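Local coordinates for peptidoglycan D,D-transpeptidase FtsI (PDB 6HZI), which probably cross-links the peptide stems of peptidoglycan as a penicillin-binding D,D-transpeptidase, the septal cell-wall synthesis activity associated with the PBP-3 family, at residues S9-S12 and K13-Y16; L163-W166 and K167-R170; R192-T195 and A196-H199; S224-T227 and A228-R232. All blocks are in the same frame, centred on the assembly; numbering follows the deposited sequence. Where two conformers were deposited one is given.

Contact 1. Residues S9-S12 and K13-Y16; sequences SIDS and KIQY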
loop_
_atom_site.group_PDB
_atom_site.type_symbol
_atom_site.label_atom_id
_atom_site.label_comp_id
_atom_site.label_asym_id
_atom_site.label_seq_id
_atom_site.Cartn_x
_atom_site.Cartn_y
_atom_site.Cartn_z
ATOM N N SER A 9 -16.481 14.845 2.735
ATOM C CA SER A 9 -16.560 13.399 3.097
ATOM C C SER A 9 -15.755 13.206 4.379
ATOM O O SER A 9 -15.945 12.209 5.007
ATOM C CB SER A 9 -15.983 12.522 1.989
ATOM O OG SER A 9 -14.687 13.020 1.576
ATOM N N ILE A 10 -14.924 14.180 4.757
ATOM C CA ILE A 10 -14.068 14.059 5.953
ATOM C C ILE A 10 -14.944 14.010 7.196
ATOM O O ILE A 10 -15.819 14.843 7.355
ATOM C CB ILE A 10 -12.996 15.144 5.944
ATOM C CG1 ILE A 10 -11.970 14.754 4.866
ATOM C CG2 ILE A 10 -12.357 15.287 7.324
ATOM C CD1 ILE A 10 -10.904 15.753 4.617
ATOM N N ASP A 11 -14.782 12.949 7.982
ATOM C CA ASP A 11 -15.455 12.796 9.284
ATOM C C ASP A 11 -14.544 13.404 10.360
ATOM O O ASP A 11 -13.511 12.844 10.614
ATOM C CB ASP A 11 -15.809 11.324 9.525
ATOM C CG ASP A 11 -16.616 11.046 10.787
ATOM O OD1 ASP A 11 -16.354 11.637 11.803
ATOM O OD2 ASP A 11 -17.435 10.182 10.753
ATOM N N SER A 12 -14.973 14.477 11.025
ATOM C CA SER A 12 -14.274 15.062 12.196
ATOM C C SER A 12 -13.741 13.977 13.158
ATOM O O SER A 12 -12.597 14.157 13.555
ATOM C CB SER A 12 -15.110 16.111 12.908
ATOM O OG SER A 12 -16.139 15.483 13.625
ATOM N N LYS A 13 -14.497 12.926 13.533
ATOM C CA LYS A 13 -14.036 11.883 14.499
ATOM C C LYS A 13 -12.818 11.140 13.915
ATOM O O LYS A 13 -11.818 10.928 14.590
ATOM C CB LYS A 13 -15.112 10.831 14.788
ATOM C CG LYS A 13 -16.305 11.303 15.600
ATOM C CD LYS A 13 -17.417 10.240 15.763
ATOM C CE LYS A 13 -18.724 10.798 16.310
ATOM N NZ LYS A 13 -19.786 9.764 16.301
ATOM N N ILE A 14 -12.940 10.686 12.688
ATOM C CA ILE A 14 -11.894 9.863 12.024
ATOM C C ILE A 14 -10.673 10.745 11.769
ATOM O O ILE A 14 -9.547 10.281 11.954
ATOM C CB ILE A 14 -12.472 9.191 10.766
ATOM C CG1 ILE A 14 -13.662 8.313 11.168
ATOM C CG2 ILE A 14 -11.398 8.398 10.032
ATOM C CD1 ILE A 14 -14.519 7.942 10.001
ATOM N N GLN A 15 -10.897 11.999 11.428
ATOM C CA GLN A 15 -9.811 12.962 11.187
ATOM C C GLN A 15 -9.080 13.118 12.517
ATOM O O GLN A 15 -7.837 13.076 12.514
ATOM C CB GLN A 15 -10.326 14.284 10.601
ATOM C CG GLN A 15 -9.230 15.313 10.359
ATOM C CD GLN A 15 -8.541 15.202 9.022
ATOM O OE1 GLN A 15 -8.768 14.214 8.292
ATOM N NE2 GLN A 15 -7.702 16.218 8.710
ATOM N N TYR A 16 -9.811 13.256 13.619
ATOM C CA TYR A 16 -9.150 13.493 14.926
ATOM C C TYR A 16 -8.361 12.238 15.322
ATOM O O TYR A 16 -7.160 12.329 15.648
ATOM C CB TYR A 16 -10.129 13.923 16.016
ATOM C CG TYR A 16 -9.405 14.222 17.305
ATOM C CD1 TYR A 16 -8.539 15.310 17.384
ATOM C CD2 TYR A 16 -9.515 13.386 18.399
ATOM C CE1 TYR A 16 -7.790 15.551 18.518
ATOM C CE2 TYR A 16 -8.773 13.624 19.543
ATOM C CZ TYR A 16 -7.919 14.714 19.608
ATOM O OH TYR A 16 -7.202 14.991 20.730
#
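Asp11 and Gln15 are joined by the first turn of helix 12-28: Gln15 N donates to Asp11 O at 2.9 Å, a bond with a nearly straight N-H (163°). One residue further on, Tyr16 N reaches Ser12 O, also at 2.9 Å. The chain enters this turn extended, through Ile10 and Asp11, and winds up from Ser12 onward.

Asp11 is the N-cap. Its CG stands anti to the backbone N (chi1 -175°), which swings the carboxylate back over the start of the helix, where OD1 takes the N-H of Lys13 at 2.8 Å. The bond is bent at the hydrogen, 137°, although the donor lies nearly on the line of the C-O bond. This is the classic N-cap arrangement, an acidic side chain accepting from an amide of the first turn, and the positive end of the helix dipole would be expected to favour the ionised carboxylate. Lys13 gives OD1 a second neighbour in its CB, 3.3 Å away, while its extended chain carries NZ off, 6.0 Å from OD1.

Ile14 crosses the aspartate side chain at about a right angle, CD1 lying 3.7 Å from Asp11 CB; Ile14 also packs on Leu47 and Ser48 of strand 46-52. On another side of the turn, Ile10 CG2 touches Gln15 OE1 at 3.9 Å. That oxygen is held by the backbone N of Leu49, tying the helix start to the same edge strand.

Contact 2. Residues L163-W166 and K167-R170; sequences LRPW and KNWR
A short 3-10 turn just ahead of helix 171-178 turns the Trp169 indole back against Arg164 and Trp166. Two backbone bonds close the turn: Asn168 N to Pro165 O, and Trp169 N to Trp166 O at 2.7 Å.

The indole of Trp169 adds a third tie. Its NE1 donates to Arg164 O at 3.1 Å with a fairly straight N-H (162°); the oxygen sits close to the ring plane, whereas the nitrogen stands well above the plane of the carbonyl. Over one face of the same indole lies Trp166 CA, a CH-pi contact 3.6 Å from the centroid of the five-membered ring.

Trp166 has its CG wedged between its own N and carbonyl carbon (chi1 61°), which lays its indole alongside the extended Lys167 chain. The two point the same way, and Lys167 CG rests 3.5 Å from the centroid of the six-membered ring in a second CH-pi contact. Further out, Lys167 CE is 3.6 Å from Trp166 CZ2.

Arg164 bends at its third torsion, bringing NH1 to Asn168 O for a weak bond of 3.4 Å near the guanidinium plane. Trp166 also meets the ring of Trp139. With its i to i+3 bonds, the 3-10 turn is a common way for a loop to lead into a helix N-terminus, here that of helix 171-178, with Trp169 packed between that helix and helix 135-144.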
loop_
_atom_site.group_PDB
_atom_site.type_symbol
_atom_site.label_atom_id
_atom_site.label_comp_id
_atom_site.label_asym_id
_atom_site.label_seq_id
_atom_site.Cartn_x
_atom_site.Cartn_y
_atom_site.Cartn_z
ATOM N N LEU A 163 7.086 7.485 -13.535
ATOM C CA LEU A 163 6.907 6.177 -14.176
ATOM C C LEU A 163 7.675 6.198 -15.508
ATOM O O LEU A 163 7.258 6.930 -16.422
ATOM C CB LEU A 163 5.399 6.013 -14.378
ATOM C CG LEU A 163 4.904 4.653 -14.844
ATOM C CD1 LEU A 163 5.446 3.560 -13.934
ATOM C CD2 LEU A 163 3.383 4.604 -14.834
ATOM N N ARG A 164 8.774 5.442 -15.635
ATOM C CA ARG A 164 9.576 5.347 -16.894
ATOM C C ARG A 164 8.666 4.732 -17.949
ATOM O O ARG A 164 7.760 3.962 -17.650
ATOM C CB ARG A 164 10.908 4.622 -16.670
ATOM C CG ARG A 164 11.857 5.416 -15.772
ATOM C CD ARG A 164 13.079 4.679 -15.217
ATOM N NE ARG A 164 14.069 4.481 -16.264
ATOM C CZ ARG A 164 14.076 3.471 -17.134
ATOM N NH1 ARG A 164 14.997 3.425 -18.081
ATOM N NH2 ARG A 164 13.182 2.506 -17.063
ATOM N N PRO A 165 8.716 5.209 -19.204
ATOM C CA PRO A 165 7.862 4.639 -20.250
ATOM C C PRO A 165 8.364 3.224 -20.549
ATOM O O PRO A 165 9.564 2.932 -20.361
ATOM C CB PRO A 165 8.015 5.549 -21.465
ATOM C CG PRO A 165 8.725 6.787 -20.895
ATOM C CD PRO A 165 9.511 6.354 -19.663
ATOM N N TRP A 166 7.440 2.348 -20.907
ATOM C CA TRP A 166 7.721 0.898 -20.793
ATOM C C TRP A 166 8.746 0.468 -21.843
ATOM O O TRP A 166 9.640 -0.288 -21.451
ATOM C CB TRP A 166 6.435 0.113 -20.846
ATOM C CG TRP A 166 5.636 0.257 -22.091
ATOM C CD1 TRP A 166 4.535 1.033 -22.264
ATOM C CD2 TRP A 166 5.788 -0.510 -23.293
ATOM N NE1 TRP A 166 3.992 0.809 -23.494
ATOM C CE2 TRP A 166 4.738 -0.130 -24.152
ATOM C CE3 TRP A 166 6.707 -1.472 -23.733
ATOM C CZ2 TRP A 166 4.580 -0.690 -25.419
ATOM C CZ3 TRP A 166 6.550 -2.021 -24.985
ATOM C CH2 TRP A 166 5.501 -1.632 -25.816
ATOM N N LYS A 167 8.682 1.028 -23.065
ATOM C CA LYS A 167 9.643 0.741 -24.176
ATOM C C LYS A 167 11.065 1.089 -23.738
ATOM O O LYS A 167 11.969 0.589 -24.382
ATOM C CB LYS A 167 9.306 1.488 -25.475
ATOM C CG LYS A 167 8.031 1.020 -26.161
ATOM C CD LYS A 167 7.588 1.840 -27.368
ATOM C CE LYS A 167 6.252 1.347 -27.906
ATOM N NZ LYS A 167 5.818 2.054 -29.124
ATOM N N ASN A 168 11.277 1.874 -22.679
ATOM C CA ASN A 168 12.647 2.137 -22.149
ATOM C C ASN A 168 13.072 1.134 -21.074
ATOM O O ASN A 168 14.196 1.318 -20.570
ATOM C CB ASN A 168 12.802 3.502 -21.477
ATOM C CG ASN A 168 12.599 4.641 -22.439
ATOM O OD1 ASN A 168 12.505 4.420 -23.639
ATOM N ND2 ASN A 168 12.515 5.847 -21.917
ATOM N N TRP A 169 12.241 0.156 -20.680
ATOM C CA TRP A 169 12.562 -0.691 -19.491
ATOM C C TRP A 169 13.609 -1.746 -19.876
ATOM O O TRP A 169 13.305 -2.596 -20.731
ATOM C CB TRP A 169 11.338 -1.395 -18.878
ATOM C CG TRP A 169 10.289 -0.565 -18.205
ATOM C CD1 TRP A 169 10.135 0.790 -18.211
ATOM C CD2 TRP A 169 9.163 -1.097 -17.494
ATOM N NE1 TRP A 169 9.006 1.135 -17.531
ATOM C CE2 TRP A 169 8.378 -0.001 -17.096
ATOM C CE3 TRP A 169 8.760 -2.390 -17.147
ATOM C CZ2 TRP A 169 7.224 -0.165 -16.337
ATOM C CZ3 TRP A 169 7.593 -2.553 -16.445
ATOM C CH2 TRP A 169 6.854 -1.453 -16.018
ATOM N N ARG A 170 14.769 -1.726 -19.220
ATOM C CA ARG A 170 15.691 -2.890 -19.173
ATOM C C ARG A 170 15.022 -3.957 -18.293
ATOM O O ARG A 170 14.255 -3.596 -17.376
ATOM C CB ARG A 170 17.064 -2.475 -18.622
ATOM C CG ARG A 170 17.817 -1.433 -19.447
ATOM C CD ARG A 170 18.906 -0.773 -18.615
ATOM N NE ARG A 170 19.944 -1.749 -18.324
ATOM C CZ ARG A 170 20.886 -1.639 -17.387
ATOM N NH1 ARG A 170 20.936 -0.585 -16.588
ATOM N NH2 ARG A 170 21.785 -2.601 -17.249
#

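Contact 3. Residues R192-T195 and A196-H199; sequences RAYT and AIAH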
loop_
_atom_site.group_PDB
_atom_site.type_symbol
_atom_site.label_atom_id
_atom_site.label_comp_id
_atom_site.label_asym_id
_atom_site.label_seq_id
_atom_site.Cartn_x
_atom_site.Cartn_y
_atom_site.Cartn_z
ATOM N N ARG A 192 -5.162 5.108 -2.980
ATOM C CA ARG A 192 -6.186 4.950 -4.039
ATOM C C ARG A 192 -5.981 3.591 -4.734
ATOM O O ARG A 192 -6.975 2.892 -4.946
ATOM C CB ARG A 192 -6.106 6.125 -5.018
ATOM C CG ARG A 192 -7.040 5.988 -6.214
ATOM C CD ARG A 192 -6.917 7.195 -7.105
ATOM N NE ARG A 192 -5.541 7.496 -7.496
ATOM C CZ ARG A 192 -5.244 8.477 -8.300
ATOM N NH1 ARG A 192 -6.220 9.245 -8.740
ATOM N NH2 ARG A 192 -4.000 8.717 -8.636
ATOM N N ALA A 193 -4.738 3.255 -5.091
ATOM C CA ALA A 193 -4.399 1.987 -5.776
ATOM C C ALA A 193 -4.944 0.804 -4.961
ATOM O O ALA A 193 -5.588 -0.086 -5.581
ATOM C CB ALA A 193 -2.911 1.879 -5.981
ATOM N N TYR A 194 -4.735 0.795 -3.634
ATOM C CA TYR A 194 -5.209 -0.304 -2.746
ATOM C C TYR A 194 -6.757 -0.356 -2.693
ATOM O O TYR A 194 -7.249 -1.459 -2.394
ATOM C CB TYR A 194 -4.577 -0.228 -1.354
ATOM C CG TYR A 194 -3.296 -0.995 -1.248
ATOM C CD1 TYR A 194 -2.144 -0.510 -1.827
ATOM C CD2 TYR A 194 -3.210 -2.201 -0.575
ATOM C CE1 TYR A 194 -0.946 -1.205 -1.788
ATOM C CE2 TYR A 194 -2.024 -2.924 -0.529
ATOM C CZ TYR A 194 -0.897 -2.417 -1.146
ATOM O OH TYR A 194 0.307 -3.030 -1.122
ATOM N N THR A 195 -7.500 0.729 -2.986
ATOM C CA THR A 195 -8.988 0.660 -3.073
ATOM C C THR A 195 -9.370 -0.310 -4.183
ATOM O O THR A 195 -10.417 -0.911 -4.045
ATOM C CB THR A 195 -9.742 1.997 -3.282
ATOM O OG1 THR A 195 -9.596 2.533 -4.618
ATOM C CG2 THR A 195 -9.354 3.019 -2.232
ATOM N N ALA A 196 -8.556 -0.470 -5.218
ATOM C CA ALA A 196 -8.863 -1.428 -6.311
ATOM C C ALA A 196 -8.769 -2.881 -5.814
ATOM O O ALA A 196 -9.504 -3.721 -6.314
ATOM C CB ALA A 196 -7.973 -1.207 -7.499
ATOM N N ILE A 197 -7.852 -3.175 -4.911
ATOM C CA ILE A 197 -7.822 -4.500 -4.251
ATOM C C ILE A 197 -8.991 -4.587 -3.282
ATOM O O ILE A 197 -9.544 -5.667 -3.138
ATOM C CB ILE A 197 -6.500 -4.741 -3.519
ATOM C CG1 ILE A 197 -5.340 -4.811 -4.501
ATOM C CG2 ILE A 197 -6.582 -6.000 -2.669
ATOM C CD1 ILE A 197 -4.027 -4.610 -3.871
ATOM N N ALA A 198 -9.326 -3.511 -2.582
ATOM C CA ALA A 198 -10.392 -3.568 -1.560
ATOM C C ALA A 198 -11.763 -3.777 -2.228
ATOM O O ALA A 198 -12.571 -4.541 -1.683
ATOM C CB ALA A 198 -10.364 -2.331 -0.716
ATOM N N HIS A 199 -12.023 -3.084 -3.339
ATOM C CA HIS A 199 -13.359 -2.952 -3.988
ATOM C C HIS A 199 -13.457 -3.963 -5.135
ATOM O O HIS A 199 -13.891 -3.595 -6.271
ATOM C CB HIS A 199 -13.595 -1.508 -4.470
ATOM C CG HIS A 199 -15.022 -1.173 -4.698
ATOM N ND1 HIS A 199 -15.762 -0.464 -3.762
ATOM C CD2 HIS A 199 -15.851 -1.447 -5.727
ATOM C CE1 HIS A 199 -16.985 -0.324 -4.208
ATOM N NE2 HIS A 199 -17.064 -0.931 -5.408
#
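Tyr194 and Thr195 supply the carbonyls that close the last turn of helix 187-198. Ala198 N donates to Tyr194 O at 2.9 Å, and His199 N to Thr195 O at 2.8 Å, just where the chain leaves helical geometry. Ala196 N instead takes the carbonyl three residues back, Ala193 O, at 3.0 Å, a local tightening to 3-10 spacing. Ile197 O accepts from Arg232 NH1 of helix 225-238.

Arg192 O is gripped twice by Thr195, through its N at 3.0 Å and its OG1 at 2.7 Å. The hydroxyl lies between its own N and carbonyl carbon (chi1 73°), a position from which it can turn back along the helix and bond in the carbonyl plane, satisfying a buried polar group within the helix itself.

Ile197 lies beside Tyr194, and Ile197 CD1 sits over one face of the Tyr194 ring, 4.2 Å from Tyr194 CD2. The tyrosine OH is bonded to Ile68 O, next to the probable SxxK serine, Ser67; His199 ND1 is bonded to Val41 O. Tyr194 also meets Phe72 of helix 70-79 edge-to-face, while Ile197 reaches Val231 and Leu235 of helix 225-238, and both side chains pack against Met282 of strand 274-283.

Contact 4. Residues S224-T227 and A228-R232; sequences SPTT and AREVR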
loop_
_atom_site.group_PDB
_atom_site.type_symbol
_atom_site.label_atom_id
_atom_site.label_comp_id
_atom_site.label_asym_id
_atom_site.label_seq_id
_atom_site.Cartn_x
_atom_site.Cartn_y
_atom_site.Cartn_z
ATOM N N SER A 224 -9.868 -8.647 -12.073
ATOM C CA SER A 224 -11.085 -9.460 -11.863
ATOM C C SER A 224 -11.419 -9.404 -10.379
ATOM O O SER A 224 -10.575 -9.070 -9.571
ATOM C CB SER A 224 -10.908 -10.888 -12.349
ATOM O OG SER A 224 -10.521 -11.770 -11.282
ATOM N N PRO A 225 -12.671 -9.666 -9.970
ATOM C CA PRO A 225 -12.993 -9.764 -8.549
ATOM C C PRO A 225 -12.263 -10.910 -7.854
ATOM O O PRO A 225 -11.971 -10.738 -6.681
ATOM C CB PRO A 225 -14.535 -9.990 -8.509
ATOM C CG PRO A 225 -15.030 -9.479 -9.852
ATOM C CD PRO A 225 -13.879 -9.739 -10.821
ATOM N N THR A 226 -12.068 -12.047 -8.538
ATOM C CA THR A 226 -11.410 -13.247 -7.947
ATOM C C THR A 226 -9.946 -12.877 -7.683
ATOM O O THR A 226 -9.467 -13.247 -6.597
ATOM C CB THR A 226 -11.522 -14.525 -8.793
ATOM O OG1 THR A 226 -12.899 -14.578 -9.112
ATOM C CG2 THR A 226 -11.117 -15.808 -8.072
ATOM N N THR A 227 -9.339 -12.069 -8.562
ATOM C CA THR A 227 -7.956 -11.580 -8.382
ATOM C C THR A 227 -7.917 -10.827 -7.044
ATOM O O THR A 227 -7.003 -11.057 -6.252
ATOM C CB THR A 227 -7.449 -10.791 -9.598
ATOM O OG1 THR A 227 -7.351 -11.662 -10.712
ATOM C CG2 THR A 227 -6.058 -10.228 -9.398
ATOM N N ALA A 228 -8.949 -10.064 -6.735
ATOM C CA ALA A 228 -8.909 -9.082 -5.640
ATOM C C ALA A 228 -9.143 -9.829 -4.344
ATOM O O ALA A 228 -8.455 -9.568 -3.363
ATOM C CB ALA A 228 -9.915 -7.978 -5.874
ATOM N N ARG A 229 -10.079 -10.756 -4.338
ATOM C CA ARG A 229 -10.342 -11.550 -3.106
ATOM C C ARG A 229 -9.056 -12.300 -2.735
ATOM O O ARG A 229 -8.735 -12.463 -1.544
ATOM C CB ARG A 229 -11.494 -12.533 -3.357
ATOM C CG ARG A 229 -12.851 -11.854 -3.486
ATOM C CD ARG A 229 -14.010 -12.809 -3.666
ATOM N NE ARG A 229 -14.974 -12.098 -4.488
ATOM C CZ ARG A 229 -15.323 -12.435 -5.727
ATOM N NH1 ARG A 229 -14.844 -13.530 -6.290
ATOM N NH2 ARG A 229 -16.182 -11.686 -6.395
ATOM N N GLU A 230 -8.364 -12.827 -3.745
ATOM C CA GLU A 230 -7.175 -13.673 -3.512
ATOM C C GLU A 230 -6.021 -12.848 -2.955
ATOM O O GLU A 230 -5.287 -13.362 -2.079
ATOM C CB GLU A 230 -6.896 -14.398 -4.819
ATOM C CG GLU A 230 -7.844 -15.551 -4.874
ATOM C CD GLU A 230 -7.706 -16.308 -6.121
ATOM O OE1 GLU A 230 -7.012 -15.744 -7.038
ATOM O OE2 GLU A 230 -8.263 -17.434 -6.128
ATOM N N VAL A 231 -5.872 -11.615 -3.431
ATOM C CA VAL A 231 -4.821 -10.709 -2.913
ATOM C C VAL A 231 -5.218 -10.287 -1.499
ATOM O O VAL A 231 -4.320 -10.208 -0.622
ATOM C CB VAL A 231 -4.592 -9.548 -3.892
ATOM C CG1 VAL A 231 -3.612 -8.512 -3.354
ATOM C CG2 VAL A 231 -4.105 -10.112 -5.218
ATOM N N ARG A 232 -6.518 -10.107 -1.258
ATOM C CA ARG A 232 -6.997 -9.775 0.111
ATOM C C ARG A 232 -6.601 -10.900 1.086
ATOM O O ARG A 232 -6.094 -10.566 2.196
ATOM C CB ARG A 232 -8.482 -9.431 0.110
ATOM C CG ARG A 232 -8.818 -8.069 -0.486
ATOM C CD ARG A 232 -10.114 -7.486 0.064
ATOM N NE ARG A 232 -11.318 -8.249 -0.252
ATOM C CZ ARG A 232 -11.901 -8.270 -1.445
ATOM N NH1 ARG A 232 -11.382 -7.614 -2.464
ATOM N NH2 ARG A 232 -12.984 -8.982 -1.634
#
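The side chains of Pro225 and Arg229 touch where Arg229 NH2 comes 3.2 Å from Pro225 CB. The guanidinium folds back so that Pro225 O sits over the centre of one of its faces; that oxygen is instead bonded by the backbone, Arg229 N donating at 3.0 Å with an N-H angle of 162°. Next round the helix, Thr226 and Glu230 run side by side, CG2 of the threonine 3.8 Å from OE2 of the glutamate. Glu230 CG, anti to its carbonyl carbon (chi1 -80°), rides 3.3 Å from Thr226 O, the acceptor for Glu230 N. Val231 N goes to Thr227 O at 3.1 Å, and Val231 CG2 also presses on this oxygen.

All this belongs to the opening turns of helix 225-238, with Ser224 as its N-cap: Ser224 OG accepts from Thr227 N at 3.0 Å, nearly straight at 160°. Proline in the first position of the helix suits a place where no amide hydrogen is needed.

In the second shell, Asp79, at the end of helix 70-79, takes both Ser224 N and Thr227 OG1 on OD1, fixing the cap and the threonine together. Val231 packs on Pro71, Ser75 and Leu78 of that helix, while Arg232 forms a salt bridge with Asp200.

Overall arrangement
The four contacts follow one another along the chain. Contact 1 starts the helix 12-28 beside edge strand 46-52 of the antiparallel sheet, and contact 2 lies about 40 Å away between centres, on the opposite side of the chain's centre, among helices 135-144 and 171-178. Contact 3 is the most central, about 20 Å from contact 1 and 24 Å from contact 2. Contacts 3 and 4, with centres 11 Å apart, touch: Arg232 NH1 probably bonds Ile197 O, joining the end of helix 187-198 to helix 225-238. Both pack on helix 70-79, which probably carries the SxxK lysine of this penicillin-binding transpeptidase fold.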